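Local coordinates for protein GCN5-related N-acetyltransferase (Ralstonia eutropha JMP134, PDB 2Q0Y) that is a GNAT-family protein that probably transfers an acyl group, such as acetyl, from a coenzyme A thioester to an unidentified acceptor, at residues V57-G61 and G62-A66; N92-V95 and D96-H99; A107-N110 and R111-E115; R5-C8 and I9-E13. All blocks are in the same frame, centred on the assembly; numbering follows the deposited sequence. Where two conformers were deposited one is given.

Interaction 1 (V57-G61 and G62-A66); sequences VMEEG and GAPLA. With ZN (zinc ion), chain B.
A classic beta bulge interrupts the pairing here: L65 and A66 both face M58, whose carbonyl oxygen takes a nearly straight bond from L65 N (2.8 Å, 175° at the hydrogen) and a weak one from A66 N. M58 N in turn donates to A66 O. Nearer the turn, E60 and A63 form a regular hydrogen-bonded pair, E60 N to A63 O and A63 N to E60 O. Between them G61 and G62 close a type I' turn, both at positive phi; a water accepts from G62 N (2.8 Å) and donates weakly to E59 O. The whole is the tip of the beta hairpin made by strands 54-60 and 63-74. E60 extends its chain from a CG anti to the backbone N (chi1 169°), passing L65 so that OE1 lies 3.5 Å from L65 CD1 and binds the zinc ion at 2.1 Å; H99 is the second protein ligand. On the other face of the hairpin, E59 lies alongside P64, its OE2 3.8 Å from P64 CG and salt-bridged to R5, while V57 CG1 meets P64 CB at 3.7 Å. M58 and A66 turn their CB atoms to the same face as E60, where helix 104-118 covers them.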
ATOM      1  N   VAL A  57     -22.681  -3.078  -3.945  1.00 11.40           N
ATOM      2  CA  VAL A  57     -23.132  -3.086  -5.335  1.00 10.29           C
ATOM      3  C   VAL A  57     -24.327  -2.129  -5.481  1.00 10.87           C
ATOM      4  O   VAL A  57     -25.242  -2.154  -4.663  1.00 10.03           O
ATOM      5  CB  VAL A  57     -23.531  -4.516  -5.757  1.00 10.56           C
ATOM      6  CG1 VAL A  57     -24.057  -4.555  -7.167  1.00 15.71           C
ATOM      7  CG2 VAL A  57     -22.325  -5.475  -5.597  1.00 16.69           C
HETATM    8  N   MSE A  58     -24.312  -1.264  -6.498  1.00  9.70           N
HETATM    9  CA  MSE A  58     -25.477  -0.439  -6.830  1.00 10.01           C
HETATM   10  C   MSE A  58     -26.268  -1.100  -7.956  1.00  9.30           C
HETATM   11  O   MSE A  58     -25.713  -1.454  -9.003  1.00  9.81           O
HETATM   12  CB  MSE A  58     -25.064   0.966  -7.267  1.00 10.47           C
HETATM   13  CG  MSE A  58     -26.205   1.950  -7.371  1.00 14.14           C
HETATM   14 SE   MSE A  58     -26.803   2.482  -5.579  0.75 22.31          SE
HETATM   15  CE  MSE A  58     -25.301   3.544  -5.068  1.00 21.64           C
ATOM     16  N   GLU A  59     -27.567  -1.252  -7.736  1.00 10.86           N
ATOM     17  CA  GLU A  59     -28.452  -1.921  -8.678  1.00  9.49           C
ATOM     18  C   GLU A  59     -29.629  -1.045  -9.087  1.00  9.49           C
ATOM     19  O   GLU A  59     -30.123  -0.256  -8.293  1.00 13.00           O
ATOM     20  CB  GLU A  59     -29.032  -3.194  -8.065  1.00 12.64           C
ATOM     21  CG  GLU A  59     -28.019  -4.155  -7.559  1.00 17.47           C
ATOM     22  CD  GLU A  59     -28.648  -5.453  -7.155  1.00 14.73           C
ATOM     23  OE1 GLU A  59     -29.728  -5.424  -6.533  1.00 21.34           O
ATOM     24  OE2 GLU A  59     -28.058  -6.496  -7.475  1.00 20.15           O
ATOM     25  N   GLU A  60     -30.020  -1.188 -10.348  1.00  9.77           N
ATOM     26  CA  GLU A  60     -31.204  -0.549 -10.899  0.50 10.40           C
ATOM     27  C   GLU A  60     -32.214  -1.656 -11.133  1.00 10.66           C
ATOM     28  O   GLU A  60     -31.994  -2.541 -11.953  1.00 10.79           O
ATOM     29  CB  GLU A  60     -30.891   0.170 -12.226  0.50 10.28           C
ATOM     30  CG  GLU A  60     -32.129   0.643 -12.984  0.50 12.70           C
ATOM     31  CD  GLU A  60     -31.814   1.454 -14.229  0.50 10.66           C
ATOM     32  OE1 GLU A  60     -30.626   1.587 -14.564  0.50  5.50           O
ATOM     33  OE2 GLU A  60     -32.768   1.962 -14.874  0.50 12.12           O
ATOM     34  N   GLY A  61     -33.314  -1.628 -10.399  1.00 13.05           N
ATOM     35  CA  GLY A  61     -34.305  -2.680 -10.521  1.00 14.32           C
ATOM     36  C   GLY A  61     -33.688  -4.060 -10.443  1.00 13.91           C
ATOM     37  O   GLY A  61     -34.039  -4.934 -11.229  1.00 15.42           O
ATOM     38  N   GLY A  62     -32.754  -4.251  -9.513  1.00 13.42           N
ATOM     39  CA  GLY A  62     -32.095  -5.548  -9.343  1.00 13.58           C
ATOM     40  C   GLY A  62     -30.913  -5.871 -10.264  1.00 13.22           C
ATOM     41  O   GLY A  62     -30.291  -6.927 -10.114  1.00 14.40           O
ATOM     42  N   ALA A  63     -30.588  -4.987 -11.212  1.00 13.02           N
ATOM     43  CA  ALA A  63     -29.459  -5.209 -12.144  1.00 11.60           C
ATOM     44  C   ALA A  63     -28.229  -4.400 -11.707  1.00 11.96           C
ATOM     45  O   ALA A  63     -28.311  -3.181 -11.631  1.00 10.43           O
ATOM     46  CB  ALA A  63     -29.848  -4.792 -13.549  1.00 12.64           C
ATOM     47  N   PRO A  64     -27.102  -5.070 -11.412  1.00 13.68           N
ATOM     48  CA  PRO A  64     -25.910  -4.359 -10.974  1.00 14.64           C
ATOM     49  C   PRO A  64     -25.352  -3.414 -12.033  1.00 14.61           C
ATOM     50  O   PRO A  64     -25.101  -3.840 -13.160  1.00 16.42           O
ATOM     51  CB  PRO A  64     -24.913  -5.492 -10.678  1.00 16.31           C
ATOM     52  CG  PRO A  64     -25.771  -6.692 -10.447  1.00 21.18           C
ATOM     53  CD  PRO A  64     -26.867  -6.525 -11.436  1.00 15.94           C
ATOM     54  N   LEU A  65     -25.175  -2.148 -11.642  1.00 11.62           N
ATOM     55  CA  LEU A  65     -24.646  -1.081 -12.498  1.00 13.96           C
ATOM     56  C   LEU A  65     -23.272  -0.592 -12.045  1.00 12.92           C
ATOM     57  O   LEU A  65     -22.578   0.092 -12.790  1.00 11.11           O
ATOM     58  CB  LEU A  65     -25.572   0.143 -12.428  1.00 16.62           C
ATOM     59  CG  LEU A  65     -26.979   0.129 -12.993  1.00 23.76           C
ATOM     60  CD1 LEU A  65     -27.484   1.531 -12.924  1.00 26.74           C
ATOM     61  CD2 LEU A  65     -27.014  -0.378 -14.421  1.00 29.77           C
ATOM     62  N   ALA A  66     -22.916  -0.886 -10.800  1.00  9.66           N
ATOM     63  CA  ALA A  66     -21.687  -0.359 -10.212  1.00  9.12           C
ATOM     64  C   ALA A  66     -21.304  -1.167  -8.994  1.00  9.91           C
ATOM     65  O   ALA A  66     -22.133  -1.832  -8.378  1.00  9.10           O
ATOM     66  CB  ALA A  66     -21.859   1.090  -9.818  1.00  9.44           C
TER
HETATM   67 ZN    ZN B 153     -30.593   3.273 -15.873  1.00 17.96          ZN
HETATM   68  O   HOH W   1     -32.462  -2.330  -7.479  1.00 21.22           O

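Interaction 2 (N92-V95 and D96-H99); sequences NLYV and DPSH. With ZN (zinc ion), chain B.
D96 follows directly on V95 where strand 86-95 ends, and begins a tight turn. Its CG stands anti to the backbone N (chi1 174°), which carries the carboxylate forward over this turn. There OD2 accepts two hydrogen bonds from opposite faces of its plane. P97 comes next and leans back on the strand: its CD lies 3.4 Å from Y94 OH, in an oblique approach to the tyrosine, whose hydroxyl is hydrogen-bonded to E25. S98 supplies the first of the two donors, its backbone N reaching D96 OD2 at 3.1 Å from well above the carboxylate plane; this closes an Asx turn. H99 completes the arrangement. Its backbone N binds D96 O, and ring atom ND1 gives D96 OD2 a 2.8 Å bond, 169° at the hydrogen, with the oxygen in the imidazole plane. The bond fixes the rotation of the ring and directs NE2 to the zinc ion at 2.0 Å, E60 being the other protein ligand, so D96 acts as a second-shell residue. A carboxylate behind ND1 would be expected to make NE2 a stronger electron donor. H99 O also lies 3.5 Å from V95 CG1. The turn leads from strand 86-95 towards helix 104-118: V95 and H99 touch I104 of that helix, H99 also rests on L65 of strand 63-74, and Y94 and P97 pack on helix 12-25.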
ATOM      1  N   ASN A  92     -11.310  -1.264  -6.968  1.00 10.66           N
ATOM      2  CA  ASN A  92     -12.295  -1.751  -7.930  1.00 11.23           C
ATOM      3  C   ASN A  92     -13.604  -0.967  -8.006  1.00 11.03           C
ATOM      4  O   ASN A  92     -14.643  -1.533  -8.336  1.00 12.46           O
ATOM      5  CB  ASN A  92     -12.617  -3.234  -7.687  1.00 11.08           C
ATOM      6  CG  ASN A  92     -11.433  -4.134  -7.913  1.00 12.41           C
ATOM      7  OD1 ASN A  92     -10.557  -3.831  -8.719  1.00 13.45           O
ATOM      8  ND2 ASN A  92     -11.396  -5.252  -7.197  1.00 11.71           N
ATOM      9  N   LEU A  93     -13.554   0.342  -7.759  1.00 11.23           N
ATOM     10  CA  LEU A  93     -14.716   1.196  -8.020  1.00 11.02           C
ATOM     11  C   LEU A  93     -14.940   1.287  -9.522  1.00 11.11           C
ATOM     12  O   LEU A  93     -14.070   1.773 -10.267  1.00 11.66           O
ATOM     13  CB  LEU A  93     -14.520   2.601  -7.443  1.00 10.40           C
ATOM     14  CG  LEU A  93     -15.665   3.591  -7.766  1.00 10.53           C
ATOM     15  CD1 LEU A  93     -17.007   3.095  -7.255  1.00 13.50           C
ATOM     16  CD2 LEU A  93     -15.383   4.961  -7.209  1.00 13.49           C
ATOM     17  N   TYR A  94     -16.105   0.819  -9.957  1.00 11.50           N
ATOM     18  CA  TYR A  94     -16.489   0.874 -11.360  1.00  9.89           C
ATOM     19  C   TYR A  94     -17.951   1.263 -11.441  1.00  9.76           C
ATOM     20  O   TYR A  94     -18.790   0.698 -10.724  1.00  9.21           O
ATOM     21  CB  TYR A  94     -16.272  -0.446 -12.086  1.00 10.10           C
ATOM     22  CG  TYR A  94     -16.546  -0.317 -13.575  1.00  9.86           C
ATOM     23  CD1 TYR A  94     -15.642   0.357 -14.412  1.00  8.54           C
ATOM     24  CD2 TYR A  94     -17.716  -0.812 -14.139  1.00 12.20           C
ATOM     25  CE1 TYR A  94     -15.894   0.495 -15.766  1.00  9.69           C
ATOM     26  CE2 TYR A  94     -17.989  -0.668 -15.486  1.00 11.86           C
ATOM     27  CZ  TYR A  94     -17.069  -0.008 -16.306  1.00  8.51           C
ATOM     28  OH  TYR A  94     -17.345   0.125 -17.643  1.00  9.99           O
ATOM     29  N   VAL A  95     -18.248   2.213 -12.324  1.00 10.06           N
ATOM     30  CA  VAL A  95     -19.626   2.613 -12.593  1.00  7.87           C
ATOM     31  C   VAL A  95     -19.940   2.455 -14.084  1.00  8.56           C
ATOM     32  O   VAL A  95     -19.204   2.947 -14.944  1.00  7.99           O
ATOM     33  CB  VAL A  95     -19.897   4.080 -12.149  1.00  8.84           C
ATOM     34  CG1 VAL A  95     -21.342   4.455 -12.394  1.00 10.35           C
ATOM     35  CG2 VAL A  95     -19.556   4.306 -10.688  1.00  9.67           C
ATOM     36  N   ASP A  96     -21.049   1.788 -14.397  1.00  8.32           N
ATOM     37  CA  ASP A  96     -21.506   1.633 -15.784  1.00  9.42           C
ATOM     38  C   ASP A  96     -21.423   2.973 -16.524  1.00  8.40           C
ATOM     39  O   ASP A  96     -21.905   3.972 -16.027  1.00 10.45           O
ATOM     40  CB  ASP A  96     -22.950   1.132 -15.832  1.00 10.35           C
ATOM     41  CG  ASP A  96     -23.508   1.086 -17.239  1.00 16.25           C
ATOM     42  OD1 ASP A  96     -23.103   0.190 -17.994  1.00 11.26           O
ATOM     43  OD2 ASP A  96     -24.352   1.937 -17.601  1.00 15.83           O
ATOM     44  N   PRO A  97     -20.805   2.993 -17.719  1.00  9.25           N
ATOM     45  CA  PRO A  97     -20.617   4.207 -18.481  1.00  8.58           C
ATOM     46  C   PRO A  97     -21.864   5.028 -18.794  1.00 10.24           C
ATOM     47  O   PRO A  97     -21.754   6.236 -19.026  1.00 13.73           O
ATOM     48  CB  PRO A  97     -19.990   3.693 -19.783  1.00 10.00           C
ATOM     49  CG  PRO A  97     -19.306   2.493 -19.429  1.00 11.88           C
ATOM     50  CD  PRO A  97     -20.125   1.855 -18.356  1.00  9.47           C
ATOM     51  N   SER A  98     -23.026   4.386 -18.850  1.00  7.19           N
ATOM     52  CA  SER A  98     -24.274   5.094 -19.094  1.00  7.45           C
ATOM     53  C   SER A  98     -24.964   5.614 -17.849  1.00  8.73           C
ATOM     54  O   SER A  98     -26.059   6.166 -17.955  1.00  9.36           O
ATOM     55  CB  SER A  98     -25.219   4.203 -19.869  1.00  9.49           C
ATOM     56  OG  SER A  98     -24.623   3.925 -21.121  1.00 10.46           O
ATOM     57  N   HIS A  99     -24.322   5.472 -16.695  1.00  7.84           N
ATOM     58  CA  HIS A  99     -24.893   5.874 -15.421  1.00  8.21           C
ATOM     59  C   HIS A  99     -23.927   6.697 -14.582  1.00  8.53           C
ATOM     60  O   HIS A  99     -23.944   6.612 -13.345  1.00  9.81           O
ATOM     61  CB  HIS A  99     -25.380   4.628 -14.665  1.00  6.85           C
ATOM     62  CG  HIS A  99     -26.595   4.017 -15.285  1.00  6.60           C
ATOM     63  ND1 HIS A  99     -26.518   3.119 -16.326  1.00  7.48           N
ATOM     64  CD2 HIS A  99     -27.913   4.208 -15.047  1.00  9.69           C
ATOM     65  CE1 HIS A  99     -27.741   2.769 -16.689  1.00  9.98           C
ATOM     66  NE2 HIS A  99     -28.607   3.422 -15.938  1.00  8.33           N
TER
HETATM   67 ZN    ZN B 153     -30.593   3.273 -15.873  1.00 17.96          ZN

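Interaction 3 (A107-N110 and R111-E115); sequences ALMN and RAEAE
E113 N donates to M109 O at 2.9 Å, with 173° at the hydrogen, in a run of i to i+4 bonds that marks this segment as regular alpha-helix. R111 N to A107 O, A112 N to L108 O and A114 N to N110 O complete the run, all between 2.9 and 3.0 Å. Two waters add further links. One donates to both N110 OD1 (3.0 Å) and E113 OE1 (2.6 Å), joining residues three apart. Another donates to A107 O (2.8 Å) and accepts a weak bond from R111 NH1. The arginine reaches it by folding back: its chain bends at chi2 (-90°) and again at chi3, and CG passes close to A107 O. Both carboxylate oxygens of E113 have partners. Its chain runs extended beyond CG, and while OE1 holds the water and a salt bridge to K149 of the second subunit, OE2 accepts from W141 NE1. Engaged in this way, the group is anchored in the dimer as well as in its own fold. M109, bent at chi2 and chi3, crosses E113 and brings its CE methyl to 3.6 Å from E113 OE2. A112 CB lies close against the carbonyls of the preceding turn, 3.6 Å from L108 O. Helix 104-118 is the crossover of the beta-alpha-beta unit between parallel strands 86-95 and 123-127. L108, M109 and A112 pack on strands 63-74 and 86-95, A107 and R111 touch strand 54-60, and M139 and W141 cover M109.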
ATOM      1  N   ALA A 107     -21.641   8.016  -3.991  1.00 10.78           N
ATOM      2  CA  ALA A 107     -22.474   7.228  -3.074  1.00 11.24           C
ATOM      3  C   ALA A 107     -21.766   5.957  -2.596  1.00 11.38           C
ATOM      4  O   ALA A 107     -21.774   5.643  -1.403  1.00 11.33           O
ATOM      5  CB  ALA A 107     -23.777   6.885  -3.721  1.00 12.66           C
ATOM      6  N   LEU A 108     -21.140   5.235  -3.517  1.00 11.07           N
ATOM      7  CA  LEU A 108     -20.365   4.049  -3.159  1.00 10.52           C
ATOM      8  C   LEU A 108     -19.146   4.403  -2.312  1.00 12.49           C
ATOM      9  O   LEU A 108     -18.838   3.705  -1.348  1.00 11.82           O
ATOM     10  CB  LEU A 108     -19.938   3.275  -4.408  1.00 11.70           C
ATOM     11  CG  LEU A 108     -21.071   2.537  -5.130  1.00 11.91           C
ATOM     12  CD1 LEU A 108     -20.600   1.931  -6.438  1.00 14.86           C
ATOM     13  CD2 LEU A 108     -21.664   1.463  -4.248  1.00 14.81           C
HETATM   14  N   MSE A 109     -18.461   5.491  -2.652  1.00 11.39           N
HETATM   15  CA  MSE A 109     -17.360   5.936  -1.805  1.00 11.86           C
HETATM   16  C   MSE A 109     -17.846   6.262  -0.396  1.00 11.56           C
HETATM   17  O   MSE A 109     -17.184   5.927   0.583  1.00 12.33           O
HETATM   18  CB  MSE A 109     -16.659   7.141  -2.405  1.00 12.37           C
HETATM   19  CG  MSE A 109     -15.783   6.834  -3.609  1.00 12.62           C
HETATM   20 SE   MSE A 109     -14.168   5.887  -3.156  0.75 16.01          SE
HETATM   21  CE  MSE A 109     -13.275   7.246  -2.062  1.00 14.79           C
ATOM     22  N   ASN A 110     -18.992   6.919  -0.290  1.00 12.05           N
ATOM     23  CA  ASN A 110     -19.553   7.237   1.019  1.00 13.55           C
ATOM     24  C   ASN A 110     -19.843   5.981   1.816  1.00 12.72           C
ATOM     25  O   ASN A 110     -19.564   5.936   3.028  1.00 12.45           O
ATOM     26  CB  ASN A 110     -20.845   8.057   0.881  1.00 13.89           C
ATOM     27  CG  ASN A 110     -20.591   9.514   0.564  1.00 16.33           C
ATOM     28  OD1 ASN A 110     -19.547  10.062   0.876  1.00 18.27           O
ATOM     29  ND2 ASN A 110     -21.587  10.160  -0.031  1.00 20.39           N
ATOM     30  N   ARG A 111     -20.398   4.966   1.152  1.00 12.97           N
ATOM     31  CA  ARG A 111     -20.660   3.687   1.823  1.00 14.33           C
ATOM     32  C   ARG A 111     -19.371   3.023   2.309  1.00 14.06           C
ATOM     33  O   ARG A 111     -19.330   2.470   3.408  1.00 13.51           O
ATOM     34  CB  ARG A 111     -21.395   2.693   0.930  1.00 15.64           C
ATOM     35  CG  ARG A 111     -22.880   2.934   0.777  1.00 24.99           C
ATOM     36  CD  ARG A 111     -23.753   2.198   1.846  1.00 37.66           C
ATOM     37  NE  ARG A 111     -23.513   2.626   3.235  1.00 41.04           N
ATOM     38  CZ  ARG A 111     -23.772   3.846   3.732  1.00 46.29           C
ATOM     39  NH1 ARG A 111     -24.298   4.820   2.978  1.00 46.39           N
ATOM     40  NH2 ARG A 111     -23.503   4.105   5.012  1.00 43.91           N
ATOM     41  N   ALA A 112     -18.340   3.046   1.477  1.00 12.46           N
ATOM     42  CA  ALA A 112     -17.057   2.458   1.843  1.00 12.75           C
ATOM     43  C   ALA A 112     -16.433   3.183   3.019  1.00 11.84           C
ATOM     44  O   ALA A 112     -15.969   2.541   3.973  1.00 12.22           O
ATOM     45  CB  ALA A 112     -16.100   2.464   0.646  1.00 14.22           C
ATOM     46  N   GLU A 113     -16.388   4.507   2.955  1.00 10.83           N
ATOM     47  CA  GLU A 113     -15.824   5.288   4.058  1.00 10.68           C
ATOM     48  C   GLU A 113     -16.612   5.077   5.368  1.00 12.73           C
ATOM     49  O   GLU A 113     -16.017   4.963   6.436  1.00 12.55           O
ATOM     50  CB  GLU A 113     -15.764   6.763   3.718  1.00 11.13           C
ATOM     51  CG  GLU A 113     -14.794   7.064   2.572  1.00 12.31           C
ATOM     52  CD  GLU A 113     -14.756   8.529   2.174  1.00 12.47           C
ATOM     53  OE1 GLU A 113     -15.289   9.399   2.902  1.00 17.09           O
ATOM     54  OE2 GLU A 113     -14.221   8.791   1.084  1.00 15.58           O
ATOM     55  N   ALA A 114     -17.937   5.009   5.274  1.00 12.17           N
ATOM     56  CA  ALA A 114     -18.786   4.782   6.450  1.00 13.25           C
ATOM     57  C   ALA A 114     -18.542   3.405   7.065  1.00 13.29           C
ATOM     58  O   ALA A 114     -18.585   3.252   8.285  1.00 12.50           O
ATOM     59  CB  ALA A 114     -20.241   4.928   6.087  1.00 14.53           C
ATOM     60  N   GLU A 115     -18.303   2.410   6.212  1.00 12.35           N
ATOM     61  CA  GLU A 115     -17.977   1.070   6.671  1.00 11.33           C
ATOM     62  C   GLU A 115     -16.662   1.083   7.451  1.00 11.88           C
ATOM     63  O   GLU A 115     -16.577   0.505   8.522  1.00 11.55           O
ATOM     64  CB  GLU A 115     -17.923   0.100   5.493  1.00 12.01           C
ATOM     65  CG  GLU A 115     -17.634  -1.314   5.883  1.00 13.67           C
ATOM     66  CD  GLU A 115     -18.770  -1.963   6.664  1.00 15.08           C
ATOM     67  OE1 GLU A 115     -19.918  -1.513   6.528  1.00 14.37           O
ATOM     68  OE2 GLU A 115     -18.493  -2.931   7.420  1.00 18.01           O
TER
HETATM   69  O   HOH W   2     -24.120   6.144   0.007  1.00 27.71           O
HETATM   70  O   HOH W   3     -17.859   9.879   3.315  1.00 23.84           O

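Interaction 4 (R5-C8 and I9-E13); sequences RPLC and IDDLE. With MG (magnesium ion), chain D.
C8 and D11 carry the contact, with R5 completing it. The buried carboxylate of D11 is gripped end-on by the guanidinium of R5 in a two-pronged salt bridge: NH1 meets OD2 at 2.8 Å, almost straight (177°) and on the syn lone pair, while NH2 reaches OD1 at 2.9 Å. The two flat groups lie only 20° from coplanar. OD2 takes a further bond, on its anti side, from C8 N at 2.8 Å, and D11 N answers with a bond to C8 O (3.0 Å), so backbone and side chain of D11 both close the turn on C8. The three donors to its carboxylate, R5 NH1, R5 NH2 and C8 N, probably favour the ionised form. NH1 of R5 also donates to P6 O, which helps to fix the turn of the guanidinium. C8 holds its SG between the backbone N and the carbonyl carbon (chi1 68°); from there it binds the magnesium ion at 2.6 Å. D10, one residue before D11, supplies the other protein ligand in this turn through OD2 at 2.4 Å. L7 flanks the carboxylate, its CD2 3.5 Å from D11 OD2. This turn leads from strand 2-6, outermost in the sheet of this chain, into helix 12-25, with D11 at the N-cap position. Strand 54-60 lies alongside: V57 touches R5, L7 and D11. L7 and L12 reach over to helix 30-50.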
ATOM      1  N   ARG A   5     -26.582  -2.773  -2.196  1.00 13.22           N
ATOM      2  CA  ARG A   5     -26.557  -3.980  -1.357  1.00 14.23           C
ATOM      3  C   ARG A   5     -25.113  -4.410  -1.099  1.00 14.16           C
ATOM      4  O   ARG A   5     -24.207  -4.063  -1.852  1.00 14.90           O
ATOM      5  CB  ARG A   5     -27.329  -5.130  -2.016  1.00 14.19           C
ATOM      6  CG  ARG A   5     -26.723  -5.641  -3.298  1.00 11.68           C
ATOM      7  CD  ARG A   5     -27.342  -6.965  -3.730  1.00 15.88           C
ATOM      8  NE  ARG A   5     -26.841  -7.404  -5.027  1.00 14.04           N
ATOM      9  CZ  ARG A   5     -25.647  -7.960  -5.237  1.00 17.07           C
ATOM     10  NH1 ARG A   5     -24.810  -8.213  -4.237  1.00 15.12           N
ATOM     11  NH2 ARG A   5     -25.302  -8.304  -6.467  1.00 13.96           N
ATOM     12  N   PRO A   6     -24.889  -5.188  -0.037  1.00 13.57           N
ATOM     13  CA  PRO A   6     -23.543  -5.691   0.181  1.00 12.28           C
ATOM     14  C   PRO A   6     -23.156  -6.708  -0.895  1.00 12.01           C
ATOM     15  O   PRO A   6     -24.010  -7.418  -1.432  1.00 10.71           O
ATOM     16  CB  PRO A   6     -23.623  -6.406   1.533  1.00 14.77           C
ATOM     17  CG  PRO A   6     -25.001  -6.305   1.996  1.00 13.94           C
ATOM     18  CD  PRO A   6     -25.853  -5.630   0.989  1.00 12.21           C
ATOM     19  N   LEU A   7     -21.865  -6.773  -1.202  1.00 13.70           N
ATOM     20  CA  LEU A   7     -21.326  -7.829  -2.027  1.00 13.10           C
ATOM     21  C   LEU A   7     -21.555  -9.161  -1.371  1.00 14.98           C
ATOM     22  O   LEU A   7     -21.581  -9.254  -0.134  1.00 15.96           O
ATOM     23  CB  LEU A   7     -19.813  -7.656  -2.146  1.00 15.84           C
ATOM     24  CG  LEU A   7     -19.109  -6.920  -3.257  1.00 21.49           C
ATOM     25  CD1 LEU A   7     -17.611  -7.169  -3.023  1.00 25.37           C
ATOM     26  CD2 LEU A   7     -19.517  -7.363  -4.628  1.00 16.16           C
ATOM     27  N   CYS A   8     -21.719 -10.196  -2.183  1.00 15.31           N
ATOM     28  CA  CYS A   8     -21.806 -11.554  -1.687  1.00 16.57           C
ATOM     29  C   CYS A   8     -20.935 -12.467  -2.536  1.00 17.91           C
ATOM     30  O   CYS A   8     -20.354 -12.039  -3.534  1.00 15.58           O
ATOM     31  CB  CYS A   8     -23.247 -12.044  -1.694  1.00 15.38           C
ATOM     32  SG  CYS A   8     -23.930 -12.259  -3.301  1.00 21.00           S
ATOM     33  N   ILE A   9     -20.842 -13.733  -2.143  1.00 19.67           N
ATOM     34  CA  ILE A   9     -19.951 -14.660  -2.844  1.00 20.19           C
ATOM     35  C   ILE A   9     -20.341 -14.845  -4.311  1.00 18.77           C
ATOM     36  O   ILE A   9     -19.498 -15.125  -5.157  1.00 19.24           O
ATOM     37  CB  ILE A   9     -19.831 -16.027  -2.120  1.00 21.50           C
ATOM     38  CG1 ILE A   9     -21.187 -16.738  -2.048  1.00 23.37           C
ATOM     39  CG2 ILE A   9     -19.263 -15.836  -0.725  1.00 24.98           C
ATOM     40  CD1 ILE A   9     -21.107 -18.161  -1.492  1.00 26.95           C
ATOM     41  N   ASP A  10     -21.618 -14.649  -4.624  1.00 17.97           N
ATOM     42  CA  ASP A  10     -22.090 -14.825  -5.990  1.00 19.11           C
ATOM     43  C   ASP A  10     -21.692 -13.675  -6.915  1.00 16.10           C
ATOM     44  O   ASP A  10     -21.977 -13.705  -8.099  1.00 15.64           O
ATOM     45  CB  ASP A  10     -23.599 -14.994  -5.979  1.00 22.76           C
ATOM     46  CG  ASP A  10     -24.034 -16.187  -5.137  1.00 31.32           C
ATOM     47  OD1 ASP A  10     -23.612 -17.322  -5.468  1.00 31.55           O
ATOM     48  OD2 ASP A  10     -24.749 -15.972  -4.121  1.00 44.93           O
ATOM     49  N   ASP A  11     -21.046 -12.655  -6.364  1.00 14.47           N
ATOM     50  CA  ASP A  11     -20.585 -11.517  -7.139  1.00 13.38           C
ATOM     51  C   ASP A  11     -19.158 -11.694  -7.645  1.00 12.72           C
ATOM     52  O   ASP A  11     -18.567 -10.749  -8.141  1.00 11.56           O
ATOM     53  CB  ASP A  11     -20.683 -10.242  -6.291  1.00 12.11           C
ATOM     54  CG  ASP A  11     -22.107  -9.895  -5.935  1.00 18.38           C
ATOM     55  OD1 ASP A  11     -23.004 -10.084  -6.784  1.00 14.04           O
ATOM     56  OD2 ASP A  11     -22.340  -9.449  -4.806  1.00 15.75           O
ATOM     57  N   LEU A  12     -18.595 -12.896  -7.531  1.00 12.37           N
ATOM     58  CA  LEU A  12     -17.241 -13.147  -8.025  1.00 12.78           C
ATOM     59  C   LEU A  12     -17.037 -12.604  -9.435  1.00 12.80           C
ATOM     60  O   LEU A  12     -16.113 -11.833  -9.673  1.00 12.26           O
ATOM     61  CB  LEU A  12     -16.929 -14.654  -8.007  1.00 11.43           C
ATOM     62  CG  LEU A  12     -15.538 -15.062  -8.484  1.00 15.78           C
ATOM     63  CD1 LEU A  12     -14.501 -14.689  -7.439  1.00 19.18           C
ATOM     64  CD2 LEU A  12     -15.475 -16.536  -8.781  1.00 15.41           C
ATOM     65  N   GLU A  13     -17.894 -13.004 -10.370  1.00 12.13           N
ATOM     66  CA  GLU A  13     -17.710 -12.605 -11.765  0.50 13.21           C
ATOM     67  C   GLU A  13     -17.876 -11.098 -11.946  1.00 13.23           C
ATOM     68  O   GLU A  13     -17.129 -10.469 -12.705  1.00 11.29           O
ATOM     69  CB  GLU A  13     -18.661 -13.366 -12.676  0.50 14.44           C
ATOM     70  CG  GLU A  13     -18.317 -14.831 -12.800  0.50 17.46           C
TER
HETATM   71 MG    MG D 155     -25.663 -14.139  -2.949  1.00 41.35          MG

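How the interactions relate
Interaction 4 comes first along the chain, followed by 1, 2 and 3. Interactions 4, 1 and 2 lie on neighbouring strands of one mixed sheet, in the order 2-6, 54-60, 63-74 and 86-95, and interaction 3 is on helix 104-118, which packs against this sheet. Interactions 1 and 2, with centres 10 Å apart, share the zinc ion and are joined by L65 O and D96 N. Interactions 1 and 4 (12 Å) meet through R5, paired with V57 and E59. Interaction 3 touches interaction 1, where L108 meets A66, and interaction 2, where it meets L93. The hairpin of interaction 1 thus contacts all the others, lying between the turns of interactions 4 and 2.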